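Local coordinates for N5-carboxyaminoimidazole ribonucleotide synthetase (PDB 3ORR), which catalyses the ATP-dependent conversion of 5-aminoimidazole ribonucleotide and bicarbonate to N5-carboxyaminoimidazole ribonucleotide, at residues Lys193-Thr198 / Phe210-Asn215; Gln220-Thr225 / Ala313-Leu318; His249-Phe254 / Leu296-Gln301; Asp75-Glu80 / Glu94-Pro99; Ile84-Leu89 / Gln103-Leu108. All coordinates share one frame; numbering follows the deposited sequence.

Contact 1. Residues Lys193-Thr198 / Phe210-Asn215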
# COMPACT_ATOMS: atom_id res chain seq x y z
N LYS A 193 -27.95 -1.90 16.20
CA LYS A 193 -26.81 -1.90 15.30
C LYS A 193 -25.46 -2.11 16.01
O LYS A 193 -25.36 -2.16 17.23
CB LYS A 193 -26.79 -0.61 14.49
CG LYS A 193 -26.98 -0.81 12.98
CD LYS A 193 -28.41 -1.26 12.62
CE LYS A 193 -28.56 -1.48 11.12
NZ LYS A 193 -30.00 -1.39 10.70
N GLU A 194 -24.40 -2.22 15.22
CA GLU A 194 -23.08 -2.50 15.76
C GLU A 194 -22.09 -1.58 15.10
O GLU A 194 -22.07 -1.47 13.86
CB GLU A 194 -22.71 -3.94 15.45
CG GLU A 194 -21.85 -4.66 16.48
CD GLU A 194 -22.10 -6.17 16.49
OE1 GLU A 194 -23.16 -6.59 16.03
OE2 GLU A 194 -21.23 -6.93 16.94
N VAL A 195 -21.28 -0.89 15.92
CA VAL A 195 -20.23 -0.03 15.39
C VAL A 195 -18.89 -0.21 16.10
O VAL A 195 -18.82 -0.84 17.17
CB VAL A 195 -20.58 1.47 15.50
CG1 VAL A 195 -21.84 1.77 14.75
CG2 VAL A 195 -20.70 1.87 16.95
N SER A 196 -17.84 0.37 15.50
CA SER A 196 -16.49 0.27 16.05
C SER A 196 -15.66 1.53 15.79
O SER A 196 -15.86 2.24 14.81
CB SER A 196 -15.76 -0.98 15.55
OG SER A 196 -15.33 -0.86 14.19
N LEU A 197 -14.72 1.78 16.69
CA LEU A 197 -13.82 2.90 16.56
C LEU A 197 -12.37 2.39 16.57
O LEU A 197 -11.92 1.76 17.51
CB LEU A 197 -14.06 3.88 17.71
CG LEU A 197 -13.66 5.31 17.61
CD1 LEU A 197 -14.13 5.92 16.32
CD2 LEU A 197 -14.28 6.08 18.79
N THR A 198 -11.67 2.64 15.47
CA THR A 198 -10.28 2.26 15.33
C THR A 198 -9.50 3.49 15.73
O THR A 198 -9.86 4.61 15.36
CB THR A 198 -9.98 1.86 13.89
OG1 THR A 198 -10.56 0.56 13.64
CG2 THR A 198 -8.49 1.86 13.67
N PHE A 210 -9.93 7.04 13.79
CA PHE A 210 -10.40 6.81 12.42
C PHE A 210 -11.93 7.08 12.36
O PHE A 210 -12.55 7.24 13.41
CB PHE A 210 -10.05 5.39 11.95
CG PHE A 210 -8.60 5.24 11.51
CD1 PHE A 210 -7.57 5.11 12.43
CD2 PHE A 210 -8.26 5.28 10.16
CE1 PHE A 210 -6.21 5.00 11.98
CE2 PHE A 210 -6.95 5.15 9.73
CZ PHE A 210 -5.92 5.01 10.64
N PRO A 211 -12.53 7.12 11.15
CA PRO A 211 -13.98 7.30 11.02
C PRO A 211 -14.75 6.16 11.65
O PRO A 211 -14.42 4.99 11.44
CB PRO A 211 -14.21 7.33 9.50
CG PRO A 211 -12.81 7.76 8.92
CD PRO A 211 -11.83 7.17 9.85
N LEU A 212 -15.79 6.50 12.41
CA LEU A 212 -16.62 5.49 13.03
C LEU A 212 -17.09 4.50 11.97
O LEU A 212 -17.54 4.89 10.91
CB LEU A 212 -17.82 6.14 13.71
CG LEU A 212 -18.71 5.24 14.55
CD1 LEU A 212 -17.94 4.62 15.75
CD2 LEU A 212 -19.97 6.06 15.00
N GLN A 213 -16.96 3.22 12.27
CA GLN A 213 -17.28 2.18 11.30
C GLN A 213 -18.57 1.42 11.75
O GLN A 213 -18.80 1.19 12.94
CB GLN A 213 -16.11 1.22 11.23
CG GLN A 213 -14.80 1.88 10.75
CD GLN A 213 -13.59 1.59 11.66
OE1 GLN A 213 -13.59 0.68 12.51
NE2 GLN A 213 -12.55 2.37 11.46
N GLU A 214 -19.37 1.00 10.78
CA GLU A 214 -20.60 0.25 11.04
C GLU A 214 -20.42 -1.23 10.61
O GLU A 214 -20.19 -1.53 9.45
CB GLU A 214 -21.77 0.90 10.30
CG GLU A 214 -23.09 0.17 10.39
CD GLU A 214 -24.18 0.80 9.54
OE1 GLU A 214 -24.04 1.99 9.14
OE2 GLU A 214 -25.18 0.11 9.27
N ASN A 215 -20.54 -2.15 11.56
CA ASN A 215 -20.22 -3.53 11.32
C ASN A 215 -21.40 -4.48 11.27
O ASN A 215 -22.25 -4.48 12.18
CB ASN A 215 -19.24 -3.98 12.38
CG ASN A 215 -17.97 -3.17 12.35
OD1 ASN A 215 -17.45 -2.89 11.27
ND2 ASN A 215 -17.48 -2.77 13.51
O HOH W 1 -12.95 4.45 13.84

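Contact 2. Residues Gln220-Thr225 / Ala313-Leu318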
# COMPACT_ATOMS: atom_id res chain seq x y z
N GLN A 220 -21.37 -14.84 13.63
CA GLN A 220 -20.34 -14.36 14.59
C GLN A 220 -18.99 -14.03 13.91
O GLN A 220 -17.95 -13.92 14.57
CB GLN A 220 -20.20 -15.32 15.77
CG GLN A 220 -21.51 -15.54 16.57
CD GLN A 220 -22.13 -16.94 16.35
OE1 GLN A 220 -21.52 -17.97 16.68
NE2 GLN A 220 -23.35 -16.97 15.79
N ILE A 221 -19.01 -13.89 12.59
CA ILE A 221 -17.82 -13.48 11.86
C ILE A 221 -18.18 -12.20 11.12
O ILE A 221 -19.28 -12.09 10.53
CB ILE A 221 -17.38 -14.51 10.82
CG1 ILE A 221 -17.28 -15.90 11.43
CG2 ILE A 221 -16.04 -14.11 10.17
CD1 ILE A 221 -17.27 -16.95 10.33
N LEU A 222 -17.23 -11.28 11.11
CA LEU A 222 -17.44 -9.98 10.49
C LEU A 222 -17.70 -10.19 9.01
O LEU A 222 -16.97 -10.90 8.34
CB LEU A 222 -16.25 -9.02 10.76
CG LEU A 222 -16.25 -7.72 9.95
CD1 LEU A 222 -17.46 -6.81 10.29
CD2 LEU A 222 -14.96 -6.99 10.21
N PHE A 223 -18.77 -9.58 8.51
CA PHE A 223 -19.29 -9.82 7.16
C PHE A 223 -19.18 -8.55 6.33
O PHE A 223 -18.76 -8.59 5.20
CB PHE A 223 -20.77 -10.23 7.30
CG PHE A 223 -21.54 -10.28 6.01
CD1 PHE A 223 -21.26 -11.25 5.02
CD2 PHE A 223 -22.63 -9.41 5.82
CE1 PHE A 223 -22.02 -11.31 3.84
CE2 PHE A 223 -23.40 -9.47 4.64
CZ PHE A 223 -23.11 -10.42 3.65
N LYS A 224 -19.59 -7.42 6.92
CA LYS A 224 -19.63 -6.14 6.21
C LYS A 224 -19.25 -4.97 7.12
O LYS A 224 -19.67 -4.93 8.27
CB LYS A 224 -21.01 -5.91 5.58
CG LYS A 224 -21.18 -4.53 4.94
CD LYS A 224 -22.46 -4.49 4.06
CE LYS A 224 -23.64 -5.19 4.73
NZ LYS A 224 -24.14 -4.52 5.98
N THR A 225 -18.41 -4.06 6.63
CA THR A 225 -18.14 -2.78 7.30
C THR A 225 -18.46 -1.62 6.37
O THR A 225 -18.04 -1.61 5.19
CB THR A 225 -16.68 -2.67 7.73
OG1 THR A 225 -16.38 -3.74 8.63
CG2 THR A 225 -16.41 -1.32 8.45
N ALA A 313 -17.04 3.87 1.90
CA ALA A 313 -16.60 2.53 1.55
C ALA A 313 -17.43 1.41 2.15
O ALA A 313 -17.99 1.57 3.25
CB ALA A 313 -15.12 2.35 1.92
N VAL A 314 -17.48 0.28 1.43
CA VAL A 314 -18.13 -0.89 1.97
C VAL A 314 -17.12 -2.04 1.90
O VAL A 314 -16.73 -2.46 0.82
CB VAL A 314 -19.38 -1.31 1.16
CG1 VAL A 314 -19.92 -2.69 1.66
CG2 VAL A 314 -20.46 -0.27 1.21
N MSE A 315 -16.72 -2.56 3.04
CA MSE A 315 -15.74 -3.59 3.04
C MSE A 315 -16.41 -4.94 3.34
O MSE A 315 -17.18 -5.05 4.30
CB MSE A 315 -14.64 -3.31 4.08
CG MSE A 315 -13.54 -4.34 3.97
SE MSE A 315 -12.99 -5.02 5.71
CE MSE A 315 -14.54 -6.04 6.12
N MSE A 316 -16.10 -5.93 2.51
CA MSE A 316 -16.65 -7.29 2.68
C MSE A 316 -15.50 -8.23 2.98
O MSE A 316 -14.54 -8.26 2.24
CB MSE A 316 -17.38 -7.74 1.41
CG MSE A 316 -18.36 -6.74 0.90
SE MSE A 316 -19.92 -6.55 2.06
CE MSE A 316 -20.59 -8.36 1.93
N ASN A 317 -15.58 -8.99 4.06
CA ASN A 317 -14.63 -10.09 4.22
C ASN A 317 -14.81 -11.10 3.12
O ASN A 317 -15.93 -11.32 2.62
CB ASN A 317 -14.83 -10.81 5.55
CG ASN A 317 -13.89 -10.32 6.61
OD1 ASN A 317 -14.16 -10.53 7.80
ND2 ASN A 317 -12.79 -9.64 6.21
N LEU A 318 -13.73 -11.80 2.78
CA LEU A 318 -13.83 -12.96 1.90
C LEU A 318 -13.37 -14.25 2.62
O LEU A 318 -12.16 -14.48 2.83
CB LEU A 318 -13.01 -12.74 0.62
CG LEU A 318 -13.45 -11.63 -0.37
CD1 LEU A 318 -12.35 -11.29 -1.34
CD2 LEU A 318 -14.67 -12.08 -1.11

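Contact 3. Residues His249-Phe254 / Leu296-Gln301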
# COMPACT_ATOMS: atom_id res chain seq x y z
N HIS A 249 -3.47 0.63 29.01
CA HIS A 249 -2.42 1.27 28.23
C HIS A 249 -2.45 0.73 26.79
O HIS A 249 -2.28 -0.47 26.55
CB HIS A 249 -1.05 1.04 28.88
CG HIS A 249 0.12 1.41 28.02
ND1 HIS A 249 0.57 2.71 27.91
CD2 HIS A 249 0.93 0.66 27.23
CE1 HIS A 249 1.61 2.74 27.09
NE2 HIS A 249 1.85 1.51 26.66
N PHE A 250 -2.64 1.62 25.81
CA PHE A 250 -2.39 1.27 24.38
C PHE A 250 -1.38 2.19 23.73
O PHE A 250 -1.45 3.42 23.85
CB PHE A 250 -3.67 1.42 23.60
CG PHE A 250 -4.79 0.62 24.12
CD1 PHE A 250 -4.92 -0.72 23.76
CD2 PHE A 250 -5.73 1.19 24.98
CE1 PHE A 250 -5.98 -1.47 24.24
CE2 PHE A 250 -6.76 0.46 25.47
CZ PHE A 250 -6.90 -0.89 25.10
N ILE A 251 -0.46 1.62 23.00
CA ILE A 251 0.17 2.39 21.93
C ILE A 251 0.07 1.64 20.59
O ILE A 251 -0.08 0.41 20.57
CB ILE A 251 1.60 2.94 22.26
CG1 ILE A 251 2.67 2.13 21.62
CG2 ILE A 251 1.83 3.25 23.75
CD1 ILE A 251 3.03 2.69 20.33
N GLY A 252 0.08 2.35 19.48
CA GLY A 252 -0.18 1.71 18.20
C GLY A 252 -1.70 1.68 18.01
O GLY A 252 -2.43 2.36 18.72
N THR A 253 -2.18 0.86 17.09
CA THR A 253 -3.58 0.87 16.76
C THR A 253 -4.36 -0.12 17.60
O THR A 253 -3.96 -1.30 17.75
CB THR A 253 -3.78 0.52 15.26
OG1 THR A 253 -3.41 1.65 14.50
CG2 THR A 253 -5.27 0.21 14.95
N PHE A 254 -5.47 0.35 18.14
CA PHE A 254 -6.41 -0.54 18.80
C PHE A 254 -7.80 -0.24 18.34
O PHE A 254 -8.01 0.79 17.68
CB PHE A 254 -6.30 -0.48 20.33
CG PHE A 254 -6.57 0.83 20.89
CD1 PHE A 254 -5.71 1.89 20.66
CD2 PHE A 254 -7.69 1.03 21.68
CE1 PHE A 254 -5.97 3.16 21.21
CE2 PHE A 254 -7.96 2.31 22.25
CZ PHE A 254 -7.11 3.36 21.99
N LEU A 296 3.76 4.09 12.64
CA LEU A 296 4.24 5.43 13.07
C LEU A 296 4.27 5.43 14.61
O LEU A 296 5.25 5.84 15.19
CB LEU A 296 3.34 6.57 12.52
CG LEU A 296 3.48 7.02 11.04
CD1 LEU A 296 2.31 7.92 10.67
CD2 LEU A 296 4.85 7.74 10.69
N ALA A 297 3.22 4.91 15.23
CA ALA A 297 3.08 4.99 16.68
C ALA A 297 4.15 4.17 17.37
O ALA A 297 4.83 4.62 18.28
CB ALA A 297 1.70 4.54 17.11
N VAL A 298 4.35 2.98 16.86
CA VAL A 298 5.18 1.99 17.50
C VAL A 298 6.66 2.39 17.37
O VAL A 298 7.46 2.09 18.26
CB VAL A 298 4.79 0.60 16.90
CG1 VAL A 298 5.89 -0.19 16.39
CG2 VAL A 298 3.77 -0.16 17.80
N THR A 299 7.00 3.09 16.29
CA THR A 299 8.36 3.56 16.08
C THR A 299 8.60 4.94 16.70
O THR A 299 9.73 5.47 16.60
CB THR A 299 8.74 3.66 14.56
OG1 THR A 299 7.82 4.52 13.87
CG2 THR A 299 8.75 2.23 13.89
N GLY A 300 7.53 5.53 17.26
CA GLY A 300 7.64 6.73 18.08
C GLY A 300 7.55 8.04 17.31
O GLY A 300 8.01 9.08 17.77
N GLN A 301 6.99 7.98 16.11
CA GLN A 301 6.89 9.16 15.26
C GLN A 301 5.67 9.94 15.65
O GLN A 301 4.81 9.39 16.32
CB GLN A 301 6.71 8.73 13.81
CG GLN A 301 7.60 7.58 13.40
CD GLN A 301 9.01 7.99 13.36
OE1 GLN A 301 9.37 8.98 12.74
NE2 GLN A 301 9.84 7.24 14.05

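Contact 4. Residues Asp75-Glu80 / Glu94-Pro99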
# COMPACT_ATOMS: atom_id res chain seq x y z
N ASP A 75 14.56 -3.52 17.00
CA ASP A 75 14.63 -2.30 17.78
C ASP A 75 13.24 -2.03 18.38
O ASP A 75 13.09 -1.26 19.31
CB ASP A 75 15.06 -1.12 16.88
CG ASP A 75 16.37 -1.42 16.13
OD1 ASP A 75 17.40 -1.46 16.80
OD2 ASP A 75 16.36 -1.63 14.90
N VAL A 76 12.23 -2.69 17.85
CA VAL A 76 10.90 -2.62 18.47
C VAL A 76 10.14 -3.92 18.16
O VAL A 76 10.39 -4.57 17.13
CB VAL A 76 10.12 -1.36 18.01
CG1 VAL A 76 9.89 -1.36 16.48
CG2 VAL A 76 8.83 -1.25 18.71
N ILE A 77 9.26 -4.32 19.07
CA ILE A 77 8.44 -5.50 18.83
C ILE A 77 6.99 -5.15 19.01
O ILE A 77 6.64 -4.46 19.96
CB ILE A 77 8.78 -6.64 19.79
CG1 ILE A 77 10.28 -6.91 19.75
CG2 ILE A 77 8.01 -7.89 19.42
CD1 ILE A 77 10.68 -7.86 20.83
N THR A 78 6.15 -5.64 18.11
CA THR A 78 4.70 -5.48 18.24
C THR A 78 4.08 -6.86 17.98
O THR A 78 4.81 -7.78 17.61
CB THR A 78 4.18 -4.47 17.24
OG1 THR A 78 2.76 -4.36 17.34
CG2 THR A 78 4.57 -4.88 15.77
N TYR A 79 2.75 -6.98 18.12
CA TYR A 79 2.05 -8.26 17.97
C TYR A 79 0.78 -8.11 17.15
O TYR A 79 0.15 -7.02 17.18
CB TYR A 79 1.72 -8.89 19.34
CG TYR A 79 1.06 -7.94 20.31
CD1 TYR A 79 -0.32 -7.67 20.23
CD2 TYR A 79 1.80 -7.30 21.30
CE1 TYR A 79 -0.94 -6.78 21.12
CE2 TYR A 79 1.18 -6.41 22.21
CZ TYR A 79 -0.18 -6.17 22.09
OH TYR A 79 -0.79 -5.31 22.96
N GLU A 80 0.43 -9.14 16.36
CA GLU A 80 -0.68 -8.96 15.42
C GLU A 80 -1.91 -9.75 15.81
O GLU A 80 -2.99 -9.53 15.24
CB GLU A 80 -0.29 -9.24 13.94
CG GLU A 80 0.35 -10.56 13.68
CD GLU A 80 -0.55 -11.53 12.95
OE1 GLU A 80 -1.33 -11.11 12.07
OE2 GLU A 80 -0.45 -12.75 13.23
N GLU A 94 10.19 -6.65 29.51
CA GLU A 94 11.16 -6.26 30.51
C GLU A 94 12.53 -6.16 29.85
O GLU A 94 13.38 -5.40 30.33
CB GLU A 94 11.13 -7.21 31.73
CG GLU A 94 9.81 -7.06 32.55
CD GLU A 94 9.56 -8.21 33.55
OE1 GLU A 94 10.31 -9.25 33.48
OE2 GLU A 94 8.61 -8.05 34.41
N LYS A 95 12.75 -6.90 28.75
CA LYS A 95 14.10 -6.97 28.15
C LYS A 95 14.21 -6.14 26.88
O LYS A 95 15.25 -5.59 26.61
CB LYS A 95 14.53 -8.41 27.83
CG LYS A 95 14.30 -9.41 28.98
CD LYS A 95 14.15 -10.84 28.43
CE LYS A 95 13.64 -11.83 29.50
NZ LYS A 95 14.52 -11.94 30.72
N TYR A 96 13.12 -6.02 26.12
CA TYR A 96 13.16 -5.30 24.86
C TYR A 96 12.13 -4.19 24.75
O TYR A 96 11.34 -4.00 25.63
CB TYR A 96 13.02 -6.26 23.69
CG TYR A 96 13.89 -7.49 23.83
CD1 TYR A 96 15.27 -7.45 23.59
CD2 TYR A 96 13.32 -8.70 24.25
CE1 TYR A 96 16.05 -8.62 23.73
CE2 TYR A 96 14.10 -9.85 24.41
CZ TYR A 96 15.45 -9.80 24.15
OH TYR A 96 16.17 -10.96 24.33
N ASN A 97 12.15 -3.49 23.62
CA ASN A 97 11.37 -2.30 23.43
C ASN A 97 10.00 -2.68 22.85
O ASN A 97 9.88 -2.96 21.64
CB ASN A 97 12.13 -1.35 22.49
CG ASN A 97 11.29 -0.11 22.07
OD1 ASN A 97 10.61 0.48 22.87
ND2 ASN A 97 11.38 0.26 20.81
N ILE A 98 8.99 -2.69 23.70
CA ILE A 98 7.65 -3.08 23.32
C ILE A 98 6.71 -2.05 23.92
O ILE A 98 6.12 -2.25 24.98
CB ILE A 98 7.28 -4.50 23.82
CG1 ILE A 98 8.40 -5.50 23.49
CG2 ILE A 98 5.90 -4.98 23.25
CD1 ILE A 98 8.09 -6.98 23.81
N PRO A 99 6.59 -0.91 23.25
CA PRO A 99 5.79 0.18 23.76
C PRO A 99 4.33 -0.25 24.01
O PRO A 99 3.67 0.36 24.82
CB PRO A 99 5.87 1.22 22.64
CG PRO A 99 7.08 0.87 21.88
CD PRO A 99 7.23 -0.58 21.96

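Contact 5. Residues Ile84-Leu89 / Gln103-Leu108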
# COMPACT_ATOMS: atom_id res chain seq x y z
N ILE A 84 0.51 -14.87 21.83
CA ILE A 84 1.46 -15.04 22.93
C ILE A 84 0.79 -15.02 24.30
O ILE A 84 -0.21 -14.35 24.50
CB ILE A 84 2.54 -13.92 22.87
CG1 ILE A 84 3.61 -14.12 23.96
CG2 ILE A 84 1.88 -12.49 22.91
CD1 ILE A 84 4.91 -13.39 23.70
N SER A 85 1.37 -15.76 25.23
CA SER A 85 0.98 -15.69 26.62
C SER A 85 1.41 -14.33 27.20
O SER A 85 2.45 -13.75 26.82
CB SER A 85 1.58 -16.86 27.41
OG SER A 85 2.91 -16.61 27.82
N ALA A 86 0.58 -13.82 28.11
CA ALA A 86 0.85 -12.57 28.80
C ALA A 86 2.10 -12.70 29.67
O ALA A 86 2.83 -11.72 29.85
CB ALA A 86 -0.33 -12.18 29.65
N GLN A 87 2.35 -13.89 30.20
CA GLN A 87 3.56 -14.08 30.98
C GLN A 87 4.82 -13.98 30.09
O GLN A 87 5.79 -13.34 30.51
CB GLN A 87 3.56 -15.40 31.75
CG GLN A 87 4.81 -15.53 32.65
CD GLN A 87 5.08 -14.27 33.54
OE1 GLN A 87 4.27 -13.90 34.41
NE2 GLN A 87 6.22 -13.62 33.30
N GLN A 88 4.79 -14.60 28.89
CA GLN A 88 5.92 -14.52 27.97
C GLN A 88 6.09 -13.07 27.48
O GLN A 88 7.20 -12.56 27.40
CB GLN A 88 5.76 -15.45 26.76
CG GLN A 88 6.15 -16.91 27.00
CD GLN A 88 7.58 -17.08 27.51
OE1 GLN A 88 8.52 -16.47 27.00
NE2 GLN A 88 7.73 -17.90 28.56
N LEU A 89 4.97 -12.43 27.15
CA LEU A 89 5.00 -11.03 26.76
C LEU A 89 5.63 -10.20 27.90
O LEU A 89 6.47 -9.35 27.64
CB LEU A 89 3.60 -10.54 26.41
CG LEU A 89 3.46 -9.14 25.79
CD1 LEU A 89 4.52 -8.89 24.68
CD2 LEU A 89 2.03 -8.93 25.24
N GLN A 103 0.18 -5.14 29.45
CA GLN A 103 -0.95 -4.97 30.35
C GLN A 103 -2.28 -5.26 29.66
O GLN A 103 -3.14 -5.97 30.22
CB GLN A 103 -0.97 -3.58 30.96
CG GLN A 103 -2.20 -3.42 31.86
CD GLN A 103 -2.74 -2.00 31.88
OE1 GLN A 103 -2.62 -1.27 30.89
NE2 GLN A 103 -3.34 -1.61 33.02
N ALA A 104 -2.44 -4.74 28.44
CA ALA A 104 -3.65 -4.94 27.66
C ALA A 104 -3.88 -6.39 27.32
O ALA A 104 -4.98 -6.90 27.46
CB ALA A 104 -3.62 -4.12 26.40
N ILE A 105 -2.86 -7.07 26.83
CA ILE A 105 -3.01 -8.49 26.55
C ILE A 105 -3.37 -9.24 27.84
O ILE A 105 -4.29 -10.04 27.86
CB ILE A 105 -1.73 -9.09 25.96
CG1 ILE A 105 -1.48 -8.54 24.54
CG2 ILE A 105 -1.85 -10.64 25.96
CD1 ILE A 105 -2.39 -9.08 23.49
N GLN A 106 -2.67 -8.97 28.93
CA GLN A 106 -3.01 -9.66 30.17
C GLN A 106 -4.50 -9.46 30.54
O GLN A 106 -5.24 -10.43 30.76
CB GLN A 106 -2.11 -9.23 31.33
CG GLN A 106 -2.15 -10.22 32.53
CD GLN A 106 -0.97 -10.01 33.50
OE1 GLN A 106 -0.82 -8.93 34.06
NE2 GLN A 106 -0.15 -11.05 33.68
N LEU A 107 -4.93 -8.21 30.54
CA LEU A 107 -6.27 -7.88 30.98
C LEU A 107 -7.29 -8.46 30.05
O LEU A 107 -8.29 -9.03 30.51
CB LEU A 107 -6.44 -6.36 31.09
CG LEU A 107 -7.84 -5.89 31.40
CD1 LEU A 107 -8.26 -6.51 32.72
CD2 LEU A 107 -7.84 -4.39 31.51
N LEU A 108 -7.05 -8.34 28.75
CA LEU A 108 -8.05 -8.79 27.77
C LEU A 108 -8.23 -10.31 27.64
O LEU A 108 -9.21 -10.75 27.05
CB LEU A 108 -7.89 -8.10 26.41
CG LEU A 108 -7.94 -6.56 26.49
CD1 LEU A 108 -7.65 -5.87 25.15
CD2 LEU A 108 -9.23 -6.06 27.08

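Contact 1. Residues Lys193-Thr198 / Phe210-Asn215
Ser-196 and Gln-213 form an antiparallel hydrogen-bonded pair: Ser-196 N reaches Gln-213 O at 2.9 Å, and Gln-213 N returns to Ser-196 O at 2.9 Å. Asn-215 N extends the ladder to Glu-194 O (2.8 Å). At the other end, water 1 accepts from Thr-198 N (2.8 Å) and makes weak bonds to the carbonyls of Phe-210 and Pro-211, where residues 210-212 are not in regular strand.

These are the two arms of a beta hairpin, strands 191-201 and 207-218, in the ATP-grasp domain. Glu-194 is probably an ATP ligand, and its side chain lies close to that of His-217, another likely one.

Side-chain polar bonds run along the face that carries Ser-196 and Gln-213. Asn-215 ND2 donates to Ser-196 OG at 3.0 Å with the hydroxyl in its amide plane, and Ser-196 OG in turn donates to Gln-213 OE1 at 2.9 Å. The far side of that second amide is held by Tyr-281 OH on NE2, which fixes its rotation. Separately, the carboxylate of Glu-214 forms a salt bridge with Arg-230.

Apolar groups gather elsewhere. Leu-212 CD1 lies 4.1 Å from Val-195 CG2 and also touches Leu-197, which continues onto helix 234-247. Thr-198 CG2 meets Phe-210 CD1 obliquely at 3.6 Å.

Contact 2. Residues Gln220-Thr225 / Ala313-Leu318
A classic beta bulge puts Phe-223 and Lys-224 together opposite Glu-216 of the preceding strand, and on their other side both meet a single side chain, the selenomethionine Met-316. Its methyl CE lies over one face of the Phe-223 ring, 3.9 Å from the centroid and displaced toward the rim near CZ, a CH-pi contact with the selenium behind it in a Met-aromatic relation. Met-316 SE also rests 3.7 Å from Lys-224 CG. Met-316 can serve both because its chain folds at chi2 (-70°) and chi3 (-61°), bringing SE and CE back toward the neighbouring strand.

Beyond the bulge the pairing is regular and antiparallel. Thr-225 N donates to Met-315 O at 2.8 Å and Met-315 N to Thr-225 O at 2.7 Å. The bond from Asn-317 N to Phe-223 O, at 3.4 Å, is weak. On the face carrying Thr-225, Met-315 CE comes within 4.2 Å of Leu-222 CD2. The pairing carries the large antiparallel sheet from strand 221-227 of the ATP-grasp domain into strand 313-319 of the C-terminal domain.

Lys-224 divides its chemistry along its length. CG and CD lie against Met-316 and Val-314, whereas NZ bends away to salt bridges with Glu-216 and Glu-366, two carboxylates that probably compensate its charge in a buried setting.

Contact 3. Residues His249-Phe254 / Leu296-Gln301
Ala-297 O accepts from Gly-300 N at 3.0 Å, while from across the contact the methyl CD1 of Ile-251 merely packs near that oxygen, at 3.3 Å. Ile-251 CD1 also lies 3.9 Å from Val-298 CG2, so the end of Ile-251 is set against the last helical turn. To get there the side chain takes torsions far from staggered (chi1 102°, chi2 93°), which suggests some strain. Next to it, Ala-297 CB points at the backbone of Gly-252 and sits 3.6 Å from its CA, allowing the helix close to the main chain.

The parts joined are the start of strand 252-261, in the large antiparallel sheet containing the ATP-grasp hairpin, and the C-terminal end of helix 290-298. The helix finishes in a Schellman motif, with Gly-300 at positive phi; Leu-296 O takes Gln-301 N at 2.9 Å and, weakly, Gly-300 N as well. Gln-301 then folds its amide over the turn, NE2 reaching Thr-299 O at 3.1 Å from well above the carbonyl plane.

A polar link between the same two elements comes from His-294, whose ND1 bonds Thr-253 N. Leu-296 and Gln-301 pack on Pro-334 and Asn-331 of the second subunit.

Contact 4. Residues Asp75-Glu80 / Glu94-Pro99
Asn-97 uses both its side chain and its main chain to hold the start of strand 76-79. Its ND2 donates to Asp-75 O at 2.7 Å in a nearly straight bond (170°) that lies in the carbonyl plane and in the amide plane. The extended chi1 of 172° carries the amide back to that carbonyl. Two residues on, Ile-77 N donates to Asn-97 O at 3.0 Å, and the same oxygen takes a CA-H contact from Val-76 CA at 3.3 Å.

Other polar ends find partners outside the two segments: Asp-75 OD2 accepts from Thr-14 N, Tyr-96 OH bonds Asn-68, Thr-78 OG1 bonds Gln-100 and His-294, and the Glu-80 carboxylate accepts from Gly-21 N and Gly-24 N.

Val-76 CG2 rests on Pro-99 CD at 3.7 Å, while Ile-77 CB meets Ile-98 CG1 at 3.9 Å and Ile-77 CD1 reaches Tyr-96 CB at 4.0 Å.

Strand 76-79 is, within this chain, an edge strand of the parallel sheet in the Rossmann-like preATP-grasp domain. One of its flanks pairs with strand 14-18; the chain emerging from helix 86-95 runs by the other, with Ile-98 against Leu-89, Leu-92 and Cys-93 of that helix.

Contact 5. Residues Ile84-Leu89 / Gln103-Leu108
Ala-86 and Leu-89, one turn apart at the start of helix 86-95, pack on Ile-105 and Gln-106 of the short helix 103-108. It is a helix-to-helix contact within the Rossmann-like preATP-grasp domain.

Van der Waals contact does all the joining. Ala-86 is small enough to bring the two backbones close: its CB lies 3.7 Å from Gln-106 CA and 3.8 Å from Gln-106 CB, and the aliphatic part of the glutamine runs past it with CG at 3.9 Å. The extended chain of Gln-106 follows the exposed margin of the contact, its NE2 still 4.2 Å from Ala-86 CB. Deeper in, Leu-89 and Ile-105 cross at about a right angle. Both also touch Tyr-79 of the parallel sheet, so the helices and the edge strand share one apolar cluster. Ile-105 CG2 adds a looser approach to Ala-86 CB at 4.3 Å.

The polar bonds stay within the separate elements or lead elsewhere. Ser-85 is the N-cap of the first helix, its OG accepting from Gln-88 N at 3.0 Å. Gln-88 NE2 is bonded to Glu-64, and Gln-103 OE1 takes the backbone N of His-249, tying the second helix to the chain ahead of strand 252-261.

With CG of Leu-89 trans to its backbone N (chi1 -172°), the CD2 branch reaches Ile-105 CG1 at 3.6 Å.

How the contacts relate
Contacts 1 and 2 are strand pairings in the same large sheet, joined by Asn-215 OD1 to Thr-225 OG1, and contact 1 borders the probable ATP site. Contact 3 reaches that sheet too, through strand 252-261, but relies on apolar packing at a helix end near the second subunit. Contacts 4 and 5 share helix 86-95 and meet through Tyr-79; contact 4 is the more polar of the two. Contact 3 connects the sheet group to contacts 4 and 5: His-249 bonds Pro-99 O of contact 4 through NE2, and residue 249 also reaches contact 5. Contacts 1, 2, 3 and 5 are buried, contact 4 only partly so.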